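Local atomic coordinates of methylocystis parvus OBBP MbnE (Methylocystis parvus OBBP, PDB entry 5ICQ), a protein that probably binds methanobactin, a copper-chelating peptide, in the periplasm and takes part in its transport, as a solute-binding protein of family 5. Residues R420-L425 / A467-E472; E340-M345 / E442-E447; N322-N327 / L460-S465. One frame throughout, in Å; residues are numbered along the deposited sequence.

Contact 1: R420-L425 / A467-E472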
loop_
_atom_site.group_PDB
_atom_site.type_symbol
_atom_site.label_atom_id
_atom_site.label_comp_id
_atom_site.label_asym_id
_atom_site.label_seq_id
_atom_site.Cartn_x
_atom_site.Cartn_y
_atom_site.Cartn_z
ATOM N N ARG A 420 15.783 -30.112 -11.204
ATOM C CA ARG A 420 15.347 -29.035 -12.086
ATOM C C ARG A 420 16.263 -27.828 -11.959
ATOM O O ARG A 420 16.625 -27.203 -12.965
ATOM C CB ARG A 420 13.912 -28.634 -11.769
ATOM C CG ARG A 420 12.894 -29.712 -12.048
ATOM C CD ARG A 420 11.502 -29.224 -11.641
ATOM N NE ARG A 420 10.501 -30.278 -11.752
ATOM C CZ ARG A 420 9.249 -30.142 -11.332
ATOM N NH1 ARG A 420 8.875 -29.001 -10.765
ATOM N NH2 ARG A 420 8.382 -31.141 -11.470
ATOM N N ALA A 421 16.642 -27.487 -10.728
ATOM C CA ALA A 421 17.529 -26.348 -10.510
ATOM C C ALA A 421 18.897 -26.579 -11.145
ATOM O O ALA A 421 19.436 -25.701 -11.826
ATOM C CB ALA A 421 17.666 -26.078 -9.012
ATOM N N LEU A 422 19.479 -27.758 -10.931
ATOM C CA LEU A 422 20.808 -28.030 -11.478
ATOM C C LEU A 422 20.799 -28.052 -13.001
ATOM O O LEU A 422 21.772 -27.619 -13.633
ATOM C CB LEU A 422 21.334 -29.355 -10.917
ATOM C CG LEU A 422 21.684 -29.271 -9.433
ATOM C CD1 LEU A 422 21.895 -30.658 -8.825
ATOM C CD2 LEU A 422 22.928 -28.406 -9.264
ATOM N N ASP A 423 19.720 -28.546 -13.616
ATOM C CA ASP A 423 19.651 -28.528 -15.074
ATOM C C ASP A 423 19.630 -27.101 -15.603
ATOM O O ASP A 423 20.308 -26.786 -16.589
ATOM C CB ASP A 423 18.419 -29.298 -15.571
ATOM C CG ASP A 423 18.507 -30.792 -15.297
ATOM O OD1 ASP A 423 19.591 -31.280 -14.916
ATOM O OD2 ASP A 423 17.479 -31.483 -15.460
ATOM N N LEU A 424 18.851 -26.220 -14.969
ATOM C CA LEU A 424 18.851 -24.814 -15.365
ATOM C C LEU A 424 20.220 -24.186 -15.158
ATOM O O LEU A 424 20.709 -23.430 -16.009
ATOM C CB LEU A 424 17.809 -24.032 -14.560
ATOM C CG LEU A 424 16.561 -23.503 -15.243
ATOM C CD1 LEU A 424 15.775 -22.651 -14.261
ATOM C CD2 LEU A 424 16.914 -22.720 -16.505
ATOM N N LEU A 425 20.833 -24.447 -14.000
ATOM C CA LEU A 425 22.157 -23.903 -13.720
ATOM C C LEU A 425 23.172 -24.372 -14.754
ATOM O O LEU A 425 24.022 -23.593 -15.197
ATOM C CB LEU A 425 22.587 -24.294 -12.303
ATOM C CG LEU A 425 21.747 -23.575 -11.234
ATOM C CD1 LEU A 425 21.815 -24.253 -9.869
ATOM C CD2 LEU A 425 22.179 -22.085 -11.154
ATOM N N ALA A 467 22.277 -25.120 0.212
ATOM C CA ALA A 467 23.433 -25.977 0.451
ATOM C C ALA A 467 23.293 -27.313 -0.268
ATOM O O ALA A 467 24.303 -27.930 -0.635
ATOM C CB ALA A 467 23.625 -26.205 1.951
ATOM N N ARG A 468 22.058 -27.772 -0.478
ATOM C CA ARG A 468 21.830 -29.058 -1.133
ATOM C C ARG A 468 22.208 -29.051 -2.610
ATOM O O ARG A 468 22.393 -30.130 -3.178
ATOM C CB ARG A 468 20.371 -29.493 -0.962
ATOM C CG ARG A 468 20.014 -29.884 0.480
ATOM C CD ARG A 468 18.516 -30.091 0.678
ATOM N NE ARG A 468 17.843 -30.502 -0.553
ATOM C CZ ARG A 468 16.964 -29.757 -1.216
ATOM N NH1 ARG A 468 16.641 -28.545 -0.766
ATOM N NH2 ARG A 468 16.409 -30.221 -2.327
ATOM N N ILE A 469 22.360 -27.881 -3.241
ATOM C CA ILE A 469 22.871 -27.850 -4.613
ATOM C C ILE A 469 24.254 -27.206 -4.630
ATOM O O ILE A 469 24.678 -26.644 -5.645
ATOM C CB ILE A 469 21.912 -27.127 -5.583
ATOM C CG1 ILE A 469 21.580 -25.714 -5.094
ATOM C CG2 ILE A 469 20.639 -27.950 -5.806
ATOM C CD1 ILE A 469 20.920 -24.850 -6.160
ATOM N N GLY A 470 24.970 -27.289 -3.507
ATOM C CA GLY A 470 26.362 -26.873 -3.477
ATOM C C GLY A 470 26.610 -25.384 -3.364
ATOM O O GLY A 470 27.697 -24.921 -3.726
ATOM N N VAL A 471 25.647 -24.618 -2.862
ATOM C CA VAL A 471 25.744 -23.161 -2.803
ATOM C C VAL A 471 25.964 -22.748 -1.355
ATOM O O VAL A 471 25.184 -23.123 -0.474
ATOM C CB VAL A 471 24.484 -22.491 -3.378
ATOM C CG1 VAL A 471 24.507 -20.983 -3.100
ATOM C CG2 VAL A 471 24.380 -22.768 -4.876
ATOM N N GLU A 472 27.019 -21.975 -1.112
ATOM C CA GLU A 472 27.341 -21.489 0.225
ATOM C C GLU A 472 26.611 -20.170 0.467
ATOM O O GLU A 472 26.780 -19.219 -0.296
ATOM C CB GLU A 472 28.850 -21.308 0.369
ATOM C CG GLU A 472 29.275 -20.629 1.667
ATOM C CD GLU A 472 30.778 -20.463 1.746
ATOM O OE1 GLU A 472 31.495 -21.480 1.622
ATOM O OE2 GLU A 472 31.242 -19.317 1.909
#

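Contact 2: E340-M345 / E442-E447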
loop_
_atom_site.group_PDB
_atom_site.type_symbol
_atom_site.label_atom_id
_atom_site.label_comp_id
_atom_site.label_asym_id
_atom_site.label_seq_id
_atom_site.Cartn_x
_atom_site.Cartn_y
_atom_site.Cartn_z
ATOM N N GLU A 340 16.184 -17.912 -11.514
ATOM C CA GLU A 340 15.051 -18.840 -11.506
ATOM C C GLU A 340 15.407 -20.135 -10.787
ATOM O O GLU A 340 14.627 -20.641 -9.966
ATOM C CB GLU A 340 14.576 -19.141 -12.932
ATOM C CG GLU A 340 13.481 -20.222 -12.941
ATOM C CD GLU A 340 12.791 -20.412 -14.285
ATOM O OE1 GLU A 340 13.275 -19.890 -15.307
ATOM O OE2 GLU A 340 11.739 -21.090 -14.309
ATOM N N ALA A 341 16.587 -20.693 -11.085
ATOM C CA ALA A 341 17.000 -21.940 -10.445
ATOM C C ALA A 341 17.119 -21.791 -8.931
ATOM O O ALA A 341 16.685 -22.673 -8.176
ATOM C CB ALA A 341 18.337 -22.406 -11.028
ATOM N N PHE A 342 17.727 -20.697 -8.462
ATOM C CA PHE A 342 17.841 -20.505 -7.022
ATOM C C PHE A 342 16.466 -20.385 -6.384
ATOM O O PHE A 342 16.239 -20.879 -5.271
ATOM C CB PHE A 342 18.673 -19.261 -6.701
ATOM C CG PHE A 342 20.157 -19.486 -6.721
ATOM C CD1 PHE A 342 20.725 -20.463 -7.527
ATOM C CD2 PHE A 342 20.992 -18.711 -5.916
ATOM C CE1 PHE A 342 22.107 -20.653 -7.542
ATOM C CE2 PHE A 342 22.367 -18.895 -5.926
ATOM C CZ PHE A 342 22.928 -19.867 -6.743
ATOM N N GLY A 343 15.531 -19.747 -7.087
ATOM C CA GLY A 343 14.184 -19.606 -6.566
ATOM C C GLY A 343 13.490 -20.934 -6.355
ATOM O O GLY A 343 12.660 -21.067 -5.455
ATOM N N MET A 344 13.824 -21.936 -7.172
ATOM C CA MET A 344 13.231 -23.262 -7.035
ATOM C C MET A 344 13.554 -23.911 -5.705
ATOM O O MET A 344 12.862 -24.849 -5.295
ATOM C CB MET A 344 13.736 -24.189 -8.137
ATOM C CG MET A 344 13.249 -23.848 -9.511
ATOM S SD MET A 344 14.005 -24.984 -10.692
ATOM C CE MET A 344 13.254 -24.355 -12.194
ATOM N N MET A 345 14.613 -23.470 -5.044
ATOM C CA MET A 345 15.061 -24.162 -3.851
ATOM C C MET A 345 14.412 -23.647 -2.577
ATOM O O MET A 345 14.591 -24.261 -1.523
ATOM C CB MET A 345 16.577 -24.065 -3.738
ATOM C CG MET A 345 17.316 -24.680 -4.928
ATOM S SD MET A 345 16.923 -26.427 -5.211
ATOM C CE MET A 345 17.485 -27.162 -3.672
ATOM N N GLU A 442 35.043 -20.662 -9.787
ATOM C CA GLU A 442 35.058 -20.448 -8.347
ATOM C C GLU A 442 33.792 -21.005 -7.709
ATOM O O GLU A 442 32.732 -21.012 -8.338
ATOM C CB GLU A 442 35.166 -18.950 -8.014
ATOM C CG GLU A 442 36.444 -18.282 -8.498
ATOM C CD GLU A 442 37.650 -18.659 -7.663
ATOM O OE1 GLU A 442 38.700 -19.001 -8.250
ATOM O OE2 GLU A 442 37.549 -18.614 -6.418
ATOM N N PRO A 443 33.868 -21.459 -6.456
ATOM C CA PRO A 443 32.660 -21.955 -5.782
ATOM C C PRO A 443 31.653 -20.831 -5.585
ATOM O O PRO A 443 32.021 -19.684 -5.322
ATOM C CB PRO A 443 33.185 -22.477 -4.437
ATOM C CG PRO A 443 34.685 -22.523 -4.570
ATOM C CD PRO A 443 35.043 -21.477 -5.569
ATOM N N PHE A 444 30.373 -21.161 -5.734
ATOM C CA PHE A 444 29.342 -20.130 -5.649
ATOM C C PHE A 444 29.026 -19.859 -4.182
ATOM O O PHE A 444 28.687 -20.789 -3.432
ATOM C CB PHE A 444 28.074 -20.543 -6.404
ATOM C CG PHE A 444 27.187 -19.375 -6.763
ATOM C CD1 PHE A 444 26.454 -18.713 -5.785
ATOM C CD2 PHE A 444 27.125 -18.911 -8.072
ATOM C CE1 PHE A 444 25.653 -17.627 -6.100
ATOM C CE2 PHE A 444 26.325 -17.817 -8.399
ATOM C CZ PHE A 444 25.589 -17.178 -7.409
ATOM N N SER A 445 29.147 -18.599 -3.764
ATOM C CA SER A 445 28.751 -18.245 -2.408
ATOM C C SER A 445 28.274 -16.799 -2.371
ATOM O O SER A 445 28.709 -15.961 -3.164
ATOM C CB SER A 445 29.888 -18.472 -1.401
ATOM O OG SER A 445 30.851 -17.458 -1.473
ATOM N N PHE A 446 27.355 -16.521 -1.451
ATOM C CA PHE A 446 26.797 -15.178 -1.346
ATOM C C PHE A 446 26.234 -14.981 0.050
ATOM O O PHE A 446 26.136 -15.917 0.846
ATOM C CB PHE A 446 25.734 -14.914 -2.426
ATOM C CG PHE A 446 24.404 -15.630 -2.221
ATOM C CD1 PHE A 446 24.224 -16.933 -2.659
ATOM C CD2 PHE A 446 23.320 -14.970 -1.645
ATOM C CE1 PHE A 446 22.999 -17.578 -2.508
ATOM C CE2 PHE A 446 22.084 -15.611 -1.477
ATOM C CZ PHE A 446 21.922 -16.917 -1.915
ATOM N N GLU A 447 25.856 -13.742 0.336
ATOM C CA GLU A 447 25.369 -13.369 1.653
ATOM C C GLU A 447 23.945 -12.844 1.544
ATOM O O GLU A 447 23.644 -12.050 0.646
ATOM C CB GLU A 447 26.275 -12.298 2.257
ATOM C CG GLU A 447 25.735 -11.674 3.531
ATOM C CD GLU A 447 26.479 -10.392 3.875
ATOM O OE1 GLU A 447 27.435 -10.442 4.666
ATOM O OE2 GLU A 447 26.116 -9.340 3.324
#

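Contact 3: N322-N327 / L460-S465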
loop_
_atom_site.group_PDB
_atom_site.type_symbol
_atom_site.label_atom_id
_atom_site.label_comp_id
_atom_site.label_asym_id
_atom_site.label_seq_id
_atom_site.Cartn_x
_atom_site.Cartn_y
_atom_site.Cartn_z
ATOM N N ASN A 322 6.286 -9.460 -1.069
ATOM C CA ASN A 322 7.581 -9.450 -0.403
ATOM C C ASN A 322 8.400 -10.606 -0.956
ATOM O O ASN A 322 7.841 -11.612 -1.398
ATOM C CB ASN A 322 7.460 -9.644 1.115
ATOM C CG ASN A 322 6.525 -8.666 1.764
ATOM O OD1 ASN A 322 6.453 -7.504 1.371
ATOM N ND2 ASN A 322 5.807 -9.130 2.783
ATOM N N GLY A 323 9.722 -10.481 -0.915
ATOM C CA GLY A 323 10.524 -11.585 -1.422
ATOM C C GLY A 323 11.996 -11.397 -1.144
ATOM O O GLY A 323 12.446 -10.313 -0.762
ATOM N N PHE A 324 12.748 -12.486 -1.344
ATOM C CA PHE A 324 14.201 -12.392 -1.419
ATOM C C PHE A 324 14.583 -11.703 -2.721
ATOM O O PHE A 324 14.268 -12.205 -3.801
ATOM C CB PHE A 324 14.854 -13.781 -1.378
ATOM C CG PHE A 324 14.746 -14.490 -0.053
ATOM C CD1 PHE A 324 15.526 -14.093 1.035
ATOM C CD2 PHE A 324 13.912 -15.590 0.085
ATOM C CE1 PHE A 324 15.440 -14.762 2.260
ATOM C CE2 PHE A 324 13.839 -16.278 1.293
ATOM C CZ PHE A 324 14.611 -15.856 2.385
ATOM N N VAL A 325 15.291 -10.582 -2.632
ATOM C CA VAL A 325 15.651 -9.798 -3.808
ATOM C C VAL A 325 17.079 -10.127 -4.210
ATOM O O VAL A 325 17.991 -10.032 -3.382
ATOM C CB VAL A 325 15.521 -8.291 -3.529
ATOM C CG1 VAL A 325 16.012 -7.517 -4.741
ATOM C CG2 VAL A 325 14.073 -7.922 -3.217
ATOM N N PHE A 326 17.284 -10.465 -5.489
ATOM C CA PHE A 326 18.630 -10.620 -6.038
ATOM C C PHE A 326 19.210 -9.263 -6.421
ATOM O O PHE A 326 18.542 -8.447 -7.059
ATOM C CB PHE A 326 18.615 -11.499 -7.301
ATOM C CG PHE A 326 18.171 -12.925 -7.078
ATOM C CD1 PHE A 326 19.092 -13.911 -6.739
ATOM C CD2 PHE A 326 16.849 -13.293 -7.296
ATOM C CE1 PHE A 326 18.685 -15.241 -6.586
ATOM C CE2 PHE A 326 16.431 -14.593 -7.135
ATOM C CZ PHE A 326 17.351 -15.581 -6.787
ATOM N N ASN A 327 20.471 -9.029 -6.070
ATOM C CA ASN A 327 21.118 -7.813 -6.555
ATOM C C ASN A 327 21.676 -8.112 -7.938
ATOM O O ASN A 327 22.804 -8.600 -8.084
ATOM C CB ASN A 327 22.210 -7.329 -5.606
ATOM C CG ASN A 327 22.820 -6.011 -6.075
ATOM O OD1 ASN A 327 22.510 -5.539 -7.171
ATOM N ND2 ASN A 327 23.670 -5.406 -5.246
ATOM N N LEU A 460 17.911 -18.466 6.957
ATOM C CA LEU A 460 18.630 -19.676 7.350
ATOM C C LEU A 460 17.976 -20.917 6.761
ATOM O O LEU A 460 18.665 -21.880 6.402
ATOM C CB LEU A 460 18.690 -19.774 8.881
ATOM C CG LEU A 460 19.632 -18.774 9.564
ATOM C CD1 LEU A 460 19.402 -18.730 11.084
ATOM C CD2 LEU A 460 21.102 -19.152 9.262
ATOM N N ALA A 461 16.646 -20.932 6.686
ATOM C CA ALA A 461 15.975 -22.054 6.033
ATOM C C ALA A 461 16.361 -22.123 4.563
ATOM O O ALA A 461 16.695 -23.196 4.038
ATOM C CB ALA A 461 14.457 -21.920 6.197
ATOM N N TYR A 462 16.326 -20.977 3.884
ATOM C CA TYR A 462 16.721 -20.914 2.483
ATOM C C TYR A 462 18.173 -21.331 2.306
ATOM O O TYR A 462 18.503 -22.082 1.378
ATOM C CB TYR A 462 16.485 -19.493 1.963
ATOM C CG TYR A 462 16.533 -19.302 0.451
ATOM C CD1 TYR A 462 16.325 -20.363 -0.428
ATOM C CD2 TYR A 462 16.755 -18.029 -0.089
ATOM C CE1 TYR A 462 16.346 -20.163 -1.820
ATOM C CE2 TYR A 462 16.771 -17.820 -1.455
ATOM C CZ TYR A 462 16.577 -18.890 -2.316
ATOM O OH TYR A 462 16.615 -18.671 -3.675
ATOM N N ALA A 463 19.059 -20.879 3.208
ATOM C CA ALA A 463 20.472 -21.235 3.091
ATOM C C ALA A 463 20.660 -22.740 3.177
ATOM O O ALA A 463 21.455 -23.330 2.429
ATOM C CB ALA A 463 21.286 -20.538 4.186
ATOM N N SER A 464 19.924 -23.375 4.085
ATOM C CA SER A 464 20.007 -24.821 4.248
ATOM C C SER A 464 19.560 -25.546 2.983
ATOM O O SER A 464 20.142 -26.568 2.606
ATOM C CB SER A 464 19.159 -25.240 5.452
ATOM O OG SER A 464 19.266 -26.628 5.685
ATOM N N SER A 465 18.526 -25.034 2.315
ATOM C CA SER A 465 18.080 -25.634 1.056
ATOM C C SER A 465 19.105 -25.452 -0.057
ATOM O O SER A 465 19.353 -26.378 -0.841
ATOM C CB SER A 465 16.746 -25.018 0.636
ATOM O OG SER A 465 15.716 -25.444 1.509
#

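Contact 1: R420-L425 / A467-E472
L422, on a helix spanning residues 415-427, and I469, in the loop that follows helix 453-467, bring the two backbones closest, with their CA atoms 7.2 Å apart. One isoleucine serves three partners along the flank of the facing helix. Its CG2 branch meets L422, with CG2 of I469 4.0 Å from CG of L422, while CD2 of L422 turns in against CB of I469. The two side chains lie alongside each other and point in opposing directions. The other branch reaches further: CD1 of I469 comes to 3.9 Å from CD1 of L425, the leucine lying roughly at right angles across it, and CB of A421 stands 4.5 Å from CD1 of I469. With CG1 in the crowded position between backbone N and carbonyl carbon (chi1 55°) and CG2 beside the N, the longer arm is directed to L425 and A421 and the shorter one to L422. The loop holds its shape as a Schellman motif ending helix 453-467, with G470, at positive phi, as the C-prime residue; G470 N bonds back to A467 O at 3.0 Å within a type I turn from A467 to G470. This is where a beta-alpha-beta unit turns from its helix into strand 472-477, and I469 packs there on helix 415-427, touching A418 as well. L425 also touches A341 and L338 of helix 336-343.

Contact 2: E340-M345 / E442-E447
F342, F444 and F446 form a buried aromatic cluster, in which a ring from helix 336-343 meets two from strand 442-450, the first strand of a beta-alpha-beta unit. F342 approaches F444 as a T-shaped pair: its edge faces the F444 ring, the centroids are 5.1 Å apart and the planes are inclined at 70°. F342 CZ stands over one face of F444, toward the rim of the ring rather than its middle, and CE2 of F342 comes within 3.5 Å of CE1 of F444. The F444 ring is carried out to meet F342 with CG anti to the backbone N (chi1 -160°). F446 relates to F342 differently. Their planes are nearer parallel, at 30°, but slid apart so that the rings barely overlap, with centroids 6.0 Å apart. F446 also puts CD1 at the edge of F444, in the plane of that ring, so each of the three rings touches the other two. V471 and L466 pack around the group, and F333 adds another edge-to-face partner for F446. F342 and F446 come closest where CE1 of F446 lies 3.7 Å from CE2 of F342.

Contact 3: N322-N327 / L460-S465
Helix 453-467, the connecting helix of a beta-alpha-beta unit, packs here on a mixed beta sheet, and the contact joins F324 and F326 of strand 322-326 to Y462 of the helix. In the sheet, strand 322-326 runs antiparallel to strands 494-498 and 567-572, and M494 and V568 from these neighbours touch all three aromatic residues. Y462 lays one corner of its ring over a face of F324: CD2 of Y462 sits 3.6 Å above the F324 plane, displaced toward the rim, and is 3.7 Å from both CD2 and CE2 of F324. With centroids 4.8 Å apart, the ring planes are inclined at 33°. The two side chains overlap lengthwise while pointing in opposite senses; that of Y462 extends with CG opposite the backbone N (chi1 -166°). Replacing F324 by an alanine would probably open a gap between sheet and helix and deprive the Y462 ring of part of the surface it rests on. Beyond that surface the phenol passes F326 and ends in a hydrogen bond to the backbone oxygen of F342, so its polar tip is satisfied within the protein. F326 touches the tyrosine more lightly, its CZ being 4.4 Å from the OH of Y462.

Overall arrangement
The three contacts show how one beta-alpha-beta unit is packed from several directions. Contact 2 involves its first strand, contact 3 its helix, and contact 1 the turn beyond that helix. Contacts 1 and 2, with centres about 7 Å apart, join through strand pairing: E472 O lies 3.0 Å from F446 N, and E472 N 3.1 Å from F444 O, both probable hydrogen bonds. Contacts 2 and 3, about 9 Å apart between centres, are bridged by F342 of contact 2: F342 O accepts the bond from Y462 OH at 2.8 Å, and F342 CB is 3.9 Å from F326 CZ. Contacts 1 and 3, about 14 Å apart between centres, are joined only through the chain, segments 460-465 and 467-472 being separated by L466.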